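Local coordinates for nonstructural protein 2 (Human rotavirus C, PDB 2GU0), which probably binds single-stranded RNA, hydrolyses nucleoside triphosphates and, as a homooctamer, takes part in replicating and packaging the viral genome, at residues A84-M89 against L131-V136; L115-I118 against D123-N126; N155-Q160 against T165-D170; F202-R207 against N300-D305; V226-L231 against F261-W266. All blocks are in the same frame, centred on the assembly; numbering follows the deposited sequence.

How the contacts relate
Contacts 1 and 2 lie in the N-terminal part of the chain, with centres about 12 Å apart. Helix 129-139, which carries segment 131-136 of contact 1, touches contact 2: Arg-132 packs on Ile-118. Contacts 3, 4 and 5 belong to the C-terminal, HIT-related part. Contact 2 meets contact 3 between these parts, with centres about 14 Å apart, and both touch a second subunit. Contact 3 touches contact 4, which touches contact 5; centre distances are about 19 and 17 Å. Contacts 4 and 5 both reach a third subunit. His-222, the predicted active-site residue, lies about 9 Å from Thr-167 of contact 3 and 12 Å from Arg-117 of contact 2, between side chains.

Contact 1: A84-M89 against L131-V136; sequences ADTLNM and LRVKAV
Thr-86 meets Val-133 and Val-136 where two helices of the N-terminal part pack across each other. Segments 84-89 and 131-136 run at 105° to one another, with 9.9 Å between their axes at closest approach. The contact is therefore local, close to one crossing point. Its tighter part is the methyl of Thr-86. Thr-86 CG2 stands anti to the backbone N and lies 3.8 Å from Val-136 CG1 and 4.0 Å from Val-133 CG1. The same torsion (chi1 -62°) turns OG1 back to its own helix, where it bonds to the carbonyl O of Leu-82. The hydroxyl is thus satisfied, and the methyl is the branch that fits between the two valines. Thr-86 and Val-136 are buried. Behind Val-136 lie Leu-111 and Leu-114 of helix 108-119, so three helices share this patch. The other side is looser. Met-89 is exposed, one turn further along its helix, and makes its contact through sulfur alone. No hydrogen bond joins the two segments, so the crossing relies on side-chain packing. At the solvent side Met-89 SD rests 3.9 Å from Val-133 CG2, the methyl branch that lies beside the backbone N of the valine.

Contact 2: L115-I118 against D123-N126; sequences LCRI and DILN
Arg-117 reaches from the end region of helix 108-119 to Asp-123 in the loop that follows. It meets the carboxylate side-on, with NE and NH2 each taking one oxygen. The bond from Arg-117 NE to Asp-123 OD2 is 2.8 Å long and nearly straight, at 172°. It lies in the guanidinium plane. Arg-117 NH2 to Asp-123 OD1 is longer, 3.1 Å, and tilted from that plane. The two flat groups do not lie flush, as their planes are 45° apart. Leu-125 covers one guanidinium face, with CD1 3.3 Å from CZ of Arg-117. Ile-124 approaches the edge. A bend at chi3 (58°) turns the end of the arginine chain to the acid. Beside the ion pair, Ile-118 CG1 packs 4.1 Å from Leu-125 CB. Asp-123 OD1 also accepts from Leu-125 N, which makes an Asx turn. One carboxylate therefore shapes the loop and holds the helix. Asn-155 ND2 is modelled very close to Asp-123 OD2, so that bond is of doubtful geometry. Arg-117 NH1 bonds to the carbonyls of Pro-150 and Thr-152. Arg-117 and Asp-123 are both buried. The salt bridge probably offsets the cost of burying two charges, and the arginine and the Leu-125 N-H would probably favour the ionised form of Asp-123.

Contact 3: N155-Q160 against T165-D170; sequences NDIVYQ and TITKLD
Segments 155-160 and 165-170 pair as the antiparallel beta hairpin that forms one edge of the C-terminal sheet within this chain. Lys-168 N bonds to Asp-156 O at 2.8 Å. Further along, Ile-166 N bonds to Tyr-159 O, also at 2.8 Å. Between them the register slips by one residue. Val-158 and Tyr-159 both face Ile-166, which defines a classic beta bulge. Ile-166 O takes a 2.8 Å bond from Val-158 N and a weak one from Tyr-159 N. The five-stranded sheet belongs to the HIT-related part of the protein. Strand 182-188 lies next to strand 164-170 and carries Lys-185, predicted to bind ATP. The side chain of Thr-167 lies about 4 Å from that of Lys-185. On the same face as Thr-167, Ile-157 CG1 touches Thr-167 CG2 at 4.0 Å. Gln-160 and Thr-165 run side by side there. The glutamine chain is extended, with CG anti to the backbone N (chi1 -177°), and this lets Gln-160 NE2 donate a hydrogen bond to Thr-165 OG1 at 3.2 Å. OE1 of Gln-160 bonds to Tyr-44 OH of the second subunit, while Thr-165 OG1 pairs with Asn-189. The other face holds Tyr-159 and Ile-166. Ile-166 CG1 lies 4.0 Å from Tyr-159 CD2 and approaches the ring obliquely. The Tyr-159 ring also stacks with that of Tyr-205 on helix 196-209.

Contact 4: F202-R207 against N300-D305; sequences FAAYIR and NKIESD
Ile-302 meets Ala-204 and Tyr-205 where helix 293-307, near the C-terminus, packs on helix 196-209. The contact is small, with 91 Å² buried over both sides. Ile-302 gives the largest share. Its CG1 lies anti to the carbonyl carbon, with chi1 -70°, and chi2 is extended, at -178°. The longer branch is thus held out straight, and CD1 alone does the touching. It comes end-on to the backbone of the other helix. Ile-302 CD1 lies 3.4 Å from Ala-204 O and 3.8 Å from Tyr-205 CA.

Ala-204 is second in buried area. Its CB points toward the other helix and sits 4.1 Å from Ile-302 CD1. The methyl of an alanine is short, so the isoleucine reaches the main chain as well as the side chain. Ala-204 also packs on Ala-298 of helix 293-307.

Tyr-205 adds less. Its CB points away from the other helix, and it is the CA that makes the contact. The nearest CA atoms of the two segments, those of Tyr-205 and Ile-302, are 7.7 Å apart. Tyr-208, on the next turn, also touches Ile-302.

Segment 202-207 opens a region predicted to bind RNA. The far side of helix 196-209 faces the protein interior, where the Phe-202 ring meets Phe-261 edge to face. A third subunit comes close as well, with its His-228 packing on Glu-303. No hydrogen bond or salt bridge crosses between the two segments. The contact is apolar: one isoleucine methyl against an alanine methyl and the helix backbone.

Contact 5: V226-L231 against F261-W266; sequences VLHSQL and FVHPGW
Leu-231 lays one methyl over the His-263 ring and turns the other to Trp-266. Its CG is anti to the backbone N (chi1 -159°), and the two branches part from there. Leu-231 CD2 lies 3.8 Å from the centroid of the His-263 imidazole, 23° off the ring normal. This is a CH-pi contact, displaced toward the rim, with His-263 NE2 the nearest ring atom at 3.5 Å from Leu-231 CD2. Leu-231 CD1 touches Trp-266 CE3 at 3.8 Å and comes to the indole obliquely.

His-263 is the N-cap residue of helix 264-275. Its own CG stands anti to the backbone N (chi1 -180°), and ND1 is turned back to the first turn. There His-263 ND1 accepts from Trp-266 N at 3.1 Å, somewhat out of the ring plane. One ring thus caps a helix through ND1 and offers a face to the leucine. The capping bond limits how far the ring can swing. His-228 meets the edge of the same imidazole, CE1 to CD2 of His-263 at 4.4 Å, and its NE2 is bonded to Asn-211 O.

Trp-266 NE1 bonds to Ser-217 O, and its side chain lies about 5 Å from that of His-218, predicted to bind ATP. The contact joins the starts of helices 231-243 and 264-275. Ile-216 of strand 213-216 packs on both Leu-231 and Trp-266, and Ile-307 of the third subunit packs on Leu-231 and His-263.

Contact 1: A84-M89 against L131-V136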
# COMPACT_ATOMS: atom_id res chain seq x y z
N ALA A 84 -30.66 -6.18 -20.06
CA ALA A 84 -31.98 -5.84 -19.53
C ALA A 84 -32.36 -4.43 -19.98
O ALA A 84 -33.35 -4.22 -20.67
CB ALA A 84 -31.98 -5.95 -18.00
N ASP A 85 -31.57 -3.45 -19.58
CA ASP A 85 -31.81 -2.06 -19.97
C ASP A 85 -32.13 -1.98 -21.44
O ASP A 85 -33.14 -1.41 -21.84
CB ASP A 85 -30.56 -1.22 -19.71
CG ASP A 85 -30.32 -0.99 -18.26
OD1 ASP A 85 -30.84 -1.76 -17.44
OD2 ASP A 85 -29.59 -0.03 -17.94
N THR A 86 -31.25 -2.55 -22.26
CA THR A 86 -31.46 -2.50 -23.69
C THR A 86 -32.82 -3.08 -24.05
O THR A 86 -33.70 -2.35 -24.49
CB THR A 86 -30.36 -3.27 -24.43
OG1 THR A 86 -29.10 -2.64 -24.17
CG2 THR A 86 -30.61 -3.25 -25.93
N LEU A 87 -33.00 -4.37 -23.84
CA LEU A 87 -34.27 -4.99 -24.16
C LEU A 87 -35.49 -4.18 -23.69
O LEU A 87 -36.51 -4.11 -24.40
CB LEU A 87 -34.31 -6.39 -23.55
CG LEU A 87 -33.36 -7.38 -24.23
CD1 LEU A 87 -33.43 -8.71 -23.53
CD2 LEU A 87 -33.72 -7.52 -25.71
N ASN A 88 -35.40 -3.56 -22.52
CA ASN A 88 -36.53 -2.80 -22.03
C ASN A 88 -36.85 -1.63 -22.95
O ASN A 88 -38.01 -1.31 -23.16
CB ASN A 88 -36.28 -2.30 -20.60
CG ASN A 88 -36.34 -3.42 -19.58
OD1 ASN A 88 -37.12 -4.36 -19.71
ND2 ASN A 88 -35.51 -3.33 -18.54
N MET A 89 -35.82 -1.01 -23.50
CA MET A 89 -36.05 0.10 -24.40
C MET A 89 -36.78 -0.33 -25.66
O MET A 89 -37.74 0.31 -26.07
CB MET A 89 -34.75 0.78 -24.76
CG MET A 89 -34.27 1.72 -23.69
SD MET A 89 -33.30 3.01 -24.43
CE MET A 89 -34.58 3.92 -25.36
N LEU A 131 -27.94 4.67 -30.70
CA LEU A 131 -26.90 3.89 -31.36
C LEU A 131 -26.52 2.70 -30.48
O LEU A 131 -26.34 1.58 -30.98
CB LEU A 131 -25.67 4.75 -31.62
CG LEU A 131 -25.86 5.77 -32.75
CD1 LEU A 131 -24.56 6.49 -33.07
CD2 LEU A 131 -26.36 5.02 -33.97
N ARG A 132 -26.42 2.93 -29.18
CA ARG A 132 -26.09 1.88 -28.23
C ARG A 132 -27.07 0.72 -28.37
O ARG A 132 -26.67 -0.44 -28.51
CB ARG A 132 -26.14 2.41 -26.80
CG ARG A 132 -25.73 1.42 -25.74
CD ARG A 132 -25.15 2.16 -24.56
NE ARG A 132 -26.16 2.93 -23.85
CZ ARG A 132 -25.96 4.12 -23.28
NH1 ARG A 132 -24.77 4.71 -23.35
NH2 ARG A 132 -26.95 4.72 -22.63
N VAL A 133 -28.37 1.02 -28.36
CA VAL A 133 -29.39 -0.02 -28.49
C VAL A 133 -29.21 -0.79 -29.80
O VAL A 133 -29.33 -2.02 -29.82
CB VAL A 133 -30.81 0.59 -28.44
CG1 VAL A 133 -31.84 -0.50 -28.57
CG2 VAL A 133 -31.00 1.34 -27.15
N LYS A 134 -28.91 -0.09 -30.88
CA LYS A 134 -28.71 -0.76 -32.17
C LYS A 134 -27.49 -1.66 -32.17
O LYS A 134 -27.55 -2.78 -32.66
CB LYS A 134 -28.59 0.27 -33.31
CG LYS A 134 -29.90 0.60 -33.99
CD LYS A 134 -29.78 1.83 -34.88
CE LYS A 134 -31.14 2.28 -35.39
NZ LYS A 134 -31.05 3.55 -36.16
N ALA A 135 -26.37 -1.16 -31.63
CA ALA A 135 -25.14 -1.94 -31.57
C ALA A 135 -25.35 -3.24 -30.78
O ALA A 135 -24.89 -4.32 -31.19
CB ALA A 135 -24.02 -1.12 -30.92
N VAL A 136 -26.05 -3.12 -29.66
CA VAL A 136 -26.33 -4.27 -28.81
C VAL A 136 -27.30 -5.24 -29.45
O VAL A 136 -27.14 -6.45 -29.33
CB VAL A 136 -26.90 -3.83 -27.47
CG1 VAL A 136 -27.38 -5.05 -26.70
CG2 VAL A 136 -25.86 -3.07 -26.68

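Contact 2: L115-I118 against D123-N126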
# COMPACT_ATOMS: atom_id res chain seq x y z
N LEU A 115 -19.41 -3.39 -24.12
CA LEU A 115 -19.36 -2.88 -22.74
C LEU A 115 -18.21 -1.90 -22.57
O LEU A 115 -18.36 -0.88 -21.90
CB LEU A 115 -19.16 -4.02 -21.74
CG LEU A 115 -20.32 -4.93 -21.37
CD1 LEU A 115 -19.83 -5.95 -20.35
CD2 LEU A 115 -21.47 -4.11 -20.80
N CYS A 116 -17.06 -2.21 -23.15
CA CYS A 116 -15.90 -1.33 -23.06
C CYS A 116 -16.17 -0.05 -23.82
O CYS A 116 -15.84 1.03 -23.35
CB CYS A 116 -14.66 -2.03 -23.62
SG CYS A 116 -14.13 -3.46 -22.63
N ARG A 117 -16.77 -0.17 -25.00
CA ARG A 117 -17.06 1.03 -25.78
C ARG A 117 -18.00 1.90 -24.98
O ARG A 117 -17.82 3.11 -24.88
CB ARG A 117 -17.73 0.69 -27.12
CG ARG A 117 -16.82 0.12 -28.20
CD ARG A 117 -17.51 0.17 -29.55
NE ARG A 117 -17.87 1.53 -29.89
CZ ARG A 117 -18.73 1.88 -30.84
NH1 ARG A 117 -19.33 0.96 -31.58
NH2 ARG A 117 -19.00 3.16 -31.05
N ILE A 118 -19.00 1.28 -24.38
CA ILE A 118 -19.98 2.02 -23.61
C ILE A 118 -19.47 2.71 -22.34
O ILE A 118 -19.87 3.85 -22.07
CB ILE A 118 -21.18 1.14 -23.27
CG1 ILE A 118 -21.78 0.56 -24.55
CG2 ILE A 118 -22.23 1.96 -22.58
CD1 ILE A 118 -22.77 -0.55 -24.31
N ASP A 123 -16.24 7.58 -26.12
CA ASP A 123 -16.93 6.87 -27.19
C ASP A 123 -18.37 7.36 -27.33
O ASP A 123 -19.01 7.73 -26.35
CB ASP A 123 -16.90 5.37 -26.92
CG ASP A 123 -17.48 4.56 -28.06
OD1 ASP A 123 -18.66 4.78 -28.41
OD2 ASP A 123 -16.77 3.71 -28.60
N ILE A 124 -18.87 7.37 -28.56
CA ILE A 124 -20.23 7.84 -28.82
C ILE A 124 -21.28 6.99 -28.15
O ILE A 124 -22.36 7.49 -27.83
CB ILE A 124 -20.54 7.87 -30.35
CG1 ILE A 124 -20.36 6.48 -30.95
CG2 ILE A 124 -19.65 8.89 -31.05
CD1 ILE A 124 -20.63 6.43 -32.46
N LEU A 125 -20.98 5.71 -27.93
CA LEU A 125 -21.93 4.80 -27.29
C LEU A 125 -22.03 5.08 -25.80
O LEU A 125 -22.82 4.46 -25.10
CB LEU A 125 -21.53 3.34 -27.50
CG LEU A 125 -21.51 2.77 -28.91
CD1 LEU A 125 -21.34 1.26 -28.85
CD2 LEU A 125 -22.80 3.12 -29.63
N ASN A 126 -21.22 6.01 -25.31
CA ASN A 126 -21.25 6.36 -23.91
C ASN A 126 -22.52 7.16 -23.60
O ASN A 126 -23.19 6.92 -22.61
CB ASN A 126 -20.02 7.19 -23.53
CG ASN A 126 -19.96 7.50 -22.05
OD1 ASN A 126 -20.01 6.59 -21.22
ND2 ASN A 126 -19.83 8.77 -21.71

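Contact 3: N155-Q160 against T165-D170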
# COMPACT_ATOMS: atom_id res chain seq x y z
N ASN A 155 -13.55 -0.43 -30.15
CA ASN A 155 -12.97 0.92 -30.17
C ASN A 155 -11.59 0.98 -30.78
O ASN A 155 -11.26 1.91 -31.52
CB ASN A 155 -12.76 1.44 -28.74
CG ASN A 155 -13.97 2.08 -28.18
OD1 ASN A 155 -14.01 2.43 -27.02
ND2 ASN A 155 -14.99 2.25 -29.01
N ASP A 156 -10.78 0.02 -30.39
CA ASP A 156 -9.40 -0.05 -30.80
C ASP A 156 -9.18 0.20 -32.29
O ASP A 156 -9.03 -0.74 -33.08
CB ASP A 156 -8.83 -1.40 -30.37
CG ASP A 156 -7.39 -1.32 -30.01
OD1 ASP A 156 -6.91 -0.21 -29.79
OD2 ASP A 156 -6.73 -2.37 -29.94
N ILE A 157 -9.15 1.47 -32.68
CA ILE A 157 -8.97 1.83 -34.08
C ILE A 157 -7.52 1.80 -34.54
O ILE A 157 -6.71 2.62 -34.13
CB ILE A 157 -9.55 3.20 -34.38
CG1 ILE A 157 -11.06 3.15 -34.21
CG2 ILE A 157 -9.17 3.63 -35.79
CD1 ILE A 157 -11.76 4.44 -34.53
N VAL A 158 -7.22 0.86 -35.43
CA VAL A 158 -5.88 0.68 -35.95
C VAL A 158 -5.66 1.31 -37.33
O VAL A 158 -4.52 1.44 -37.79
CB VAL A 158 -5.53 -0.82 -35.96
CG1 VAL A 158 -4.15 -1.04 -36.56
CG2 VAL A 158 -5.58 -1.34 -34.55
N TYR A 159 -6.74 1.71 -37.97
CA TYR A 159 -6.68 2.35 -39.29
C TYR A 159 -8.02 2.95 -39.66
O TYR A 159 -9.08 2.40 -39.36
CB TYR A 159 -6.29 1.36 -40.38
CG TYR A 159 -6.41 1.92 -41.79
CD1 TYR A 159 -5.38 2.67 -42.35
CD2 TYR A 159 -7.57 1.72 -42.54
CE1 TYR A 159 -5.49 3.20 -43.63
CE2 TYR A 159 -7.69 2.25 -43.82
CZ TYR A 159 -6.65 2.99 -44.36
OH TYR A 159 -6.77 3.53 -45.63
N GLN A 160 -7.98 4.09 -40.34
CA GLN A 160 -9.21 4.72 -40.76
C GLN A 160 -9.01 5.67 -41.91
O GLN A 160 -8.33 6.67 -41.77
CB GLN A 160 -9.85 5.49 -39.61
CG GLN A 160 -11.19 6.11 -40.00
CD GLN A 160 -11.88 6.83 -38.84
OE1 GLN A 160 -11.63 8.00 -38.57
NE2 GLN A 160 -12.75 6.11 -38.15
N THR A 165 -12.70 1.33 -41.70
CA THR A 165 -12.12 1.45 -40.38
C THR A 165 -11.69 0.07 -39.92
O THR A 165 -12.45 -0.88 -40.01
CB THR A 165 -13.13 2.01 -39.37
OG1 THR A 165 -13.46 3.36 -39.72
CG2 THR A 165 -12.55 2.00 -37.97
N ILE A 166 -10.46 -0.06 -39.44
CA ILE A 166 -9.99 -1.35 -38.94
C ILE A 166 -9.89 -1.28 -37.42
O ILE A 166 -9.23 -0.40 -36.88
CB ILE A 166 -8.61 -1.72 -39.52
CG1 ILE A 166 -8.67 -1.79 -41.04
CG2 ILE A 166 -8.19 -3.09 -39.01
CD1 ILE A 166 -7.37 -2.23 -41.66
N THR A 167 -10.54 -2.20 -36.73
CA THR A 167 -10.50 -2.22 -35.27
C THR A 167 -9.95 -3.54 -34.76
O THR A 167 -10.20 -4.58 -35.35
CB THR A 167 -11.90 -2.04 -34.69
OG1 THR A 167 -12.81 -2.89 -35.39
CG2 THR A 167 -12.34 -0.58 -34.83
N LYS A 168 -9.19 -3.49 -33.67
CA LYS A 168 -8.60 -4.71 -33.14
C LYS A 168 -9.52 -5.51 -32.21
O LYS A 168 -10.06 -4.99 -31.24
CB LYS A 168 -7.29 -4.39 -32.41
CG LYS A 168 -6.81 -5.49 -31.50
CD LYS A 168 -5.45 -5.18 -30.92
CE LYS A 168 -4.35 -5.52 -31.90
NZ LYS A 168 -4.37 -6.99 -32.20
N LEU A 169 -9.69 -6.79 -32.54
CA LEU A 169 -10.51 -7.70 -31.75
C LEU A 169 -9.56 -8.52 -30.90
O LEU A 169 -8.91 -9.47 -31.37
CB LEU A 169 -11.34 -8.61 -32.67
CG LEU A 169 -12.42 -7.82 -33.42
CD1 LEU A 169 -13.18 -8.69 -34.41
CD2 LEU A 169 -13.36 -7.23 -32.40
N ASP A 170 -9.46 -8.12 -29.64
CA ASP A 170 -8.58 -8.76 -28.69
C ASP A 170 -9.41 -9.37 -27.59
O ASP A 170 -9.92 -8.67 -26.73
CB ASP A 170 -7.63 -7.73 -28.09
CG ASP A 170 -6.47 -8.36 -27.36
OD1 ASP A 170 -5.74 -7.62 -26.67
OD2 ASP A 170 -6.28 -9.59 -27.50

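Contact 4: F202-R207 against N300-D305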
# COMPACT_ATOMS: atom_id res chain seq x y z
N PHE A 202 -7.22 0.40 -50.34
CA PHE A 202 -7.38 -0.31 -49.08
C PHE A 202 -6.84 -1.74 -49.20
O PHE A 202 -6.15 -2.24 -48.31
CB PHE A 202 -8.87 -0.29 -48.71
CG PHE A 202 -9.19 -0.95 -47.40
CD1 PHE A 202 -8.76 -0.39 -46.20
CD2 PHE A 202 -9.89 -2.15 -47.37
CE1 PHE A 202 -9.04 -1.01 -44.99
CE2 PHE A 202 -10.17 -2.78 -46.17
CZ PHE A 202 -9.74 -2.21 -44.97
N ALA A 203 -7.17 -2.39 -50.32
CA ALA A 203 -6.74 -3.76 -50.60
C ALA A 203 -5.22 -3.85 -50.51
O ALA A 203 -4.67 -4.79 -49.94
CB ALA A 203 -7.19 -4.17 -52.00
N ALA A 204 -4.56 -2.85 -51.09
CA ALA A 204 -3.11 -2.77 -51.07
C ALA A 204 -2.68 -2.42 -49.66
O ALA A 204 -1.68 -2.93 -49.17
CB ALA A 204 -2.64 -1.71 -52.04
N TYR A 205 -3.44 -1.55 -49.00
CA TYR A 205 -3.10 -1.16 -47.64
C TYR A 205 -3.01 -2.36 -46.72
O TYR A 205 -2.04 -2.49 -45.97
CB TYR A 205 -4.10 -0.17 -47.06
CG TYR A 205 -3.75 0.21 -45.64
CD1 TYR A 205 -2.86 1.25 -45.38
CD2 TYR A 205 -4.22 -0.53 -44.55
CE1 TYR A 205 -2.43 1.53 -44.08
CE2 TYR A 205 -3.80 -0.26 -43.24
CZ TYR A 205 -2.91 0.77 -43.02
OH TYR A 205 -2.47 1.02 -41.74
N ILE A 206 -4.01 -3.23 -46.74
CA ILE A 206 -3.96 -4.38 -45.83
C ILE A 206 -3.00 -5.47 -46.27
O ILE A 206 -2.61 -6.32 -45.47
CB ILE A 206 -5.36 -5.01 -45.58
CG1 ILE A 206 -6.00 -5.43 -46.90
CG2 ILE A 206 -6.24 -4.03 -44.81
CD1 ILE A 206 -7.34 -6.11 -46.71
N ARG A 207 -2.60 -5.47 -47.54
CA ARG A 207 -1.67 -6.49 -47.99
C ARG A 207 -0.33 -6.24 -47.33
O ARG A 207 0.32 -7.17 -46.87
CB ARG A 207 -1.50 -6.48 -49.50
CG ARG A 207 -2.47 -7.36 -50.25
CD ARG A 207 -1.78 -7.98 -51.46
NE ARG A 207 -1.34 -9.35 -51.19
CZ ARG A 207 -0.38 -9.98 -51.85
NH1 ARG A 207 0.27 -9.37 -52.84
NH2 ARG A 207 -0.07 -11.23 -51.53
N ASN A 300 3.55 -3.29 -53.61
CA ASN A 300 5.00 -3.09 -53.73
C ASN A 300 5.26 -1.59 -53.72
O ASN A 300 6.25 -1.11 -53.17
CB ASN A 300 5.55 -3.68 -55.04
CG ASN A 300 5.34 -5.18 -55.15
OD1 ASN A 300 5.59 -5.92 -54.20
ND2 ASN A 300 4.89 -5.63 -56.31
N LYS A 301 4.35 -0.85 -54.34
CA LYS A 301 4.42 0.61 -54.41
C LYS A 301 4.39 1.22 -53.00
O LYS A 301 5.05 2.24 -52.74
CB LYS A 301 3.26 1.13 -55.28
CG LYS A 301 3.12 2.64 -55.38
CD LYS A 301 4.27 3.30 -56.13
CE LYS A 301 4.05 4.81 -56.23
NZ LYS A 301 5.12 5.52 -57.00
N ILE A 302 3.62 0.61 -52.10
CA ILE A 302 3.53 1.12 -50.74
C ILE A 302 4.89 0.96 -50.10
O ILE A 302 5.41 1.89 -49.49
CB ILE A 302 2.51 0.34 -49.88
CG1 ILE A 302 1.09 0.66 -50.34
CG2 ILE A 302 2.68 0.72 -48.40
CD1 ILE A 302 0.03 -0.01 -49.51
N GLU A 303 5.46 -0.23 -50.23
CA GLU A 303 6.76 -0.51 -49.67
C GLU A 303 7.78 0.47 -50.21
O GLU A 303 8.53 1.07 -49.45
CB GLU A 303 7.22 -1.92 -50.01
CG GLU A 303 8.44 -2.30 -49.21
CD GLU A 303 8.99 -3.64 -49.58
OE1 GLU A 303 8.20 -4.61 -49.65
OE2 GLU A 303 10.22 -3.73 -49.81
N SER A 304 7.78 0.64 -51.52
CA SER A 304 8.70 1.56 -52.18
C SER A 304 8.54 3.00 -51.68
O SER A 304 9.50 3.60 -51.20
CB SER A 304 8.48 1.51 -53.69
OG SER A 304 9.38 2.38 -54.37
N ASP A 305 7.34 3.56 -51.80
CA ASP A 305 7.08 4.93 -51.36
C ASP A 305 7.43 5.11 -49.92
O ASP A 305 7.77 6.19 -49.49
CB ASP A 305 5.61 5.30 -51.55
CG ASP A 305 5.21 5.38 -53.00
OD1 ASP A 305 6.04 5.86 -53.80
OD2 ASP A 305 4.08 4.98 -53.33

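Contact 5: V226-L231 against F261-W266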
# COMPACT_ATOMS: atom_id res chain seq x y z
N VAL A 226 -8.30 -12.55 -40.66
CA VAL A 226 -7.92 -13.74 -39.92
C VAL A 226 -6.57 -14.27 -40.37
O VAL A 226 -6.12 -13.95 -41.47
CB VAL A 226 -8.98 -14.85 -40.07
CG1 VAL A 226 -10.31 -14.35 -39.55
CG2 VAL A 226 -9.12 -15.26 -41.53
N LEU A 227 -5.92 -15.05 -39.52
CA LEU A 227 -4.62 -15.61 -39.85
C LEU A 227 -4.76 -16.66 -40.94
O LEU A 227 -5.72 -17.44 -40.93
CB LEU A 227 -3.96 -16.25 -38.62
CG LEU A 227 -2.96 -15.49 -37.75
CD1 LEU A 227 -2.78 -14.08 -38.26
CD2 LEU A 227 -3.43 -15.50 -36.31
N HIS A 228 -3.82 -16.69 -41.89
CA HIS A 228 -3.86 -17.67 -42.97
C HIS A 228 -4.01 -19.06 -42.36
O HIS A 228 -4.71 -19.93 -42.90
CB HIS A 228 -2.59 -17.60 -43.82
CG HIS A 228 -2.48 -16.36 -44.66
ND1 HIS A 228 -3.51 -15.91 -45.46
CD2 HIS A 228 -1.45 -15.50 -44.84
CE1 HIS A 228 -3.11 -14.83 -46.11
NE2 HIS A 228 -1.87 -14.56 -45.75
N SER A 229 -3.36 -19.27 -41.22
CA SER A 229 -3.42 -20.54 -40.52
C SER A 229 -4.77 -20.69 -39.82
O SER A 229 -4.87 -21.34 -38.79
CB SER A 229 -2.30 -20.62 -39.47
OG SER A 229 -2.52 -19.69 -38.42
N GLN A 230 -5.80 -20.08 -40.37
CA GLN A 230 -7.13 -20.16 -39.78
C GLN A 230 -8.16 -20.10 -40.88
O GLN A 230 -9.32 -20.43 -40.69
CB GLN A 230 -7.38 -18.98 -38.84
CG GLN A 230 -6.46 -18.91 -37.65
CD GLN A 230 -6.66 -20.06 -36.71
OE1 GLN A 230 -7.80 -20.38 -36.32
NE2 GLN A 230 -5.56 -20.71 -36.33
N LEU A 231 -7.71 -19.65 -42.05
CA LEU A 231 -8.58 -19.52 -43.21
C LEU A 231 -9.47 -20.76 -43.39
O LEU A 231 -10.66 -20.62 -43.67
CB LEU A 231 -7.71 -19.25 -44.45
CG LEU A 231 -8.38 -18.60 -45.66
CD1 LEU A 231 -9.33 -17.50 -45.22
CD2 LEU A 231 -7.30 -18.05 -46.57
N PHE A 261 -10.89 -6.05 -51.79
CA PHE A 261 -9.91 -6.52 -50.82
C PHE A 261 -10.18 -7.88 -50.21
O PHE A 261 -9.33 -8.41 -49.49
CB PHE A 261 -9.76 -5.48 -49.70
CG PHE A 261 -11.00 -5.28 -48.88
CD1 PHE A 261 -11.27 -6.10 -47.79
CD2 PHE A 261 -11.92 -4.29 -49.23
CE1 PHE A 261 -12.43 -5.94 -47.06
CE2 PHE A 261 -13.09 -4.12 -48.50
CZ PHE A 261 -13.35 -4.95 -47.41
N VAL A 262 -11.33 -8.47 -50.50
CA VAL A 262 -11.64 -9.78 -49.94
C VAL A 262 -10.71 -10.83 -50.52
O VAL A 262 -10.47 -10.86 -51.72
CB VAL A 262 -13.09 -10.18 -50.22
CG1 VAL A 262 -13.33 -11.61 -49.76
CG2 VAL A 262 -14.03 -9.24 -49.50
N HIS A 263 -10.18 -11.68 -49.65
CA HIS A 263 -9.25 -12.73 -50.05
C HIS A 263 -9.79 -13.59 -51.19
O HIS A 263 -10.75 -14.36 -51.00
CB HIS A 263 -8.93 -13.60 -48.84
CG HIS A 263 -7.98 -14.71 -49.14
ND1 HIS A 263 -8.28 -15.72 -50.03
CD2 HIS A 263 -6.73 -14.96 -48.69
CE1 HIS A 263 -7.26 -16.54 -50.11
NE2 HIS A 263 -6.30 -16.10 -49.31
N PRO A 264 -9.17 -13.51 -52.38
CA PRO A 264 -9.55 -14.25 -53.59
C PRO A 264 -9.90 -15.71 -53.37
O PRO A 264 -10.94 -16.19 -53.83
CB PRO A 264 -8.33 -14.07 -54.50
CG PRO A 264 -7.83 -12.73 -54.11
CD PRO A 264 -7.89 -12.80 -52.59
N GLY A 265 -9.02 -16.42 -52.67
CA GLY A 265 -9.26 -17.83 -52.40
C GLY A 265 -10.62 -18.01 -51.77
O GLY A 265 -11.42 -18.84 -52.21
N TRP A 266 -10.89 -17.20 -50.75
CA TRP A 266 -12.16 -17.23 -50.04
C TRP A 266 -13.28 -16.90 -51.02
O TRP A 266 -14.25 -17.63 -51.13
CB TRP A 266 -12.12 -16.21 -48.90
CG TRP A 266 -13.36 -16.17 -48.02
CD1 TRP A 266 -14.45 -15.35 -48.17
CD2 TRP A 266 -13.62 -16.98 -46.88
NE1 TRP A 266 -15.36 -15.60 -47.18
CE2 TRP A 266 -14.88 -16.60 -46.37
CE3 TRP A 266 -12.91 -18.00 -46.23
CZ2 TRP A 266 -15.45 -17.20 -45.25
CZ3 TRP A 266 -13.48 -18.59 -45.11
CH2 TRP A 266 -14.74 -18.19 -44.63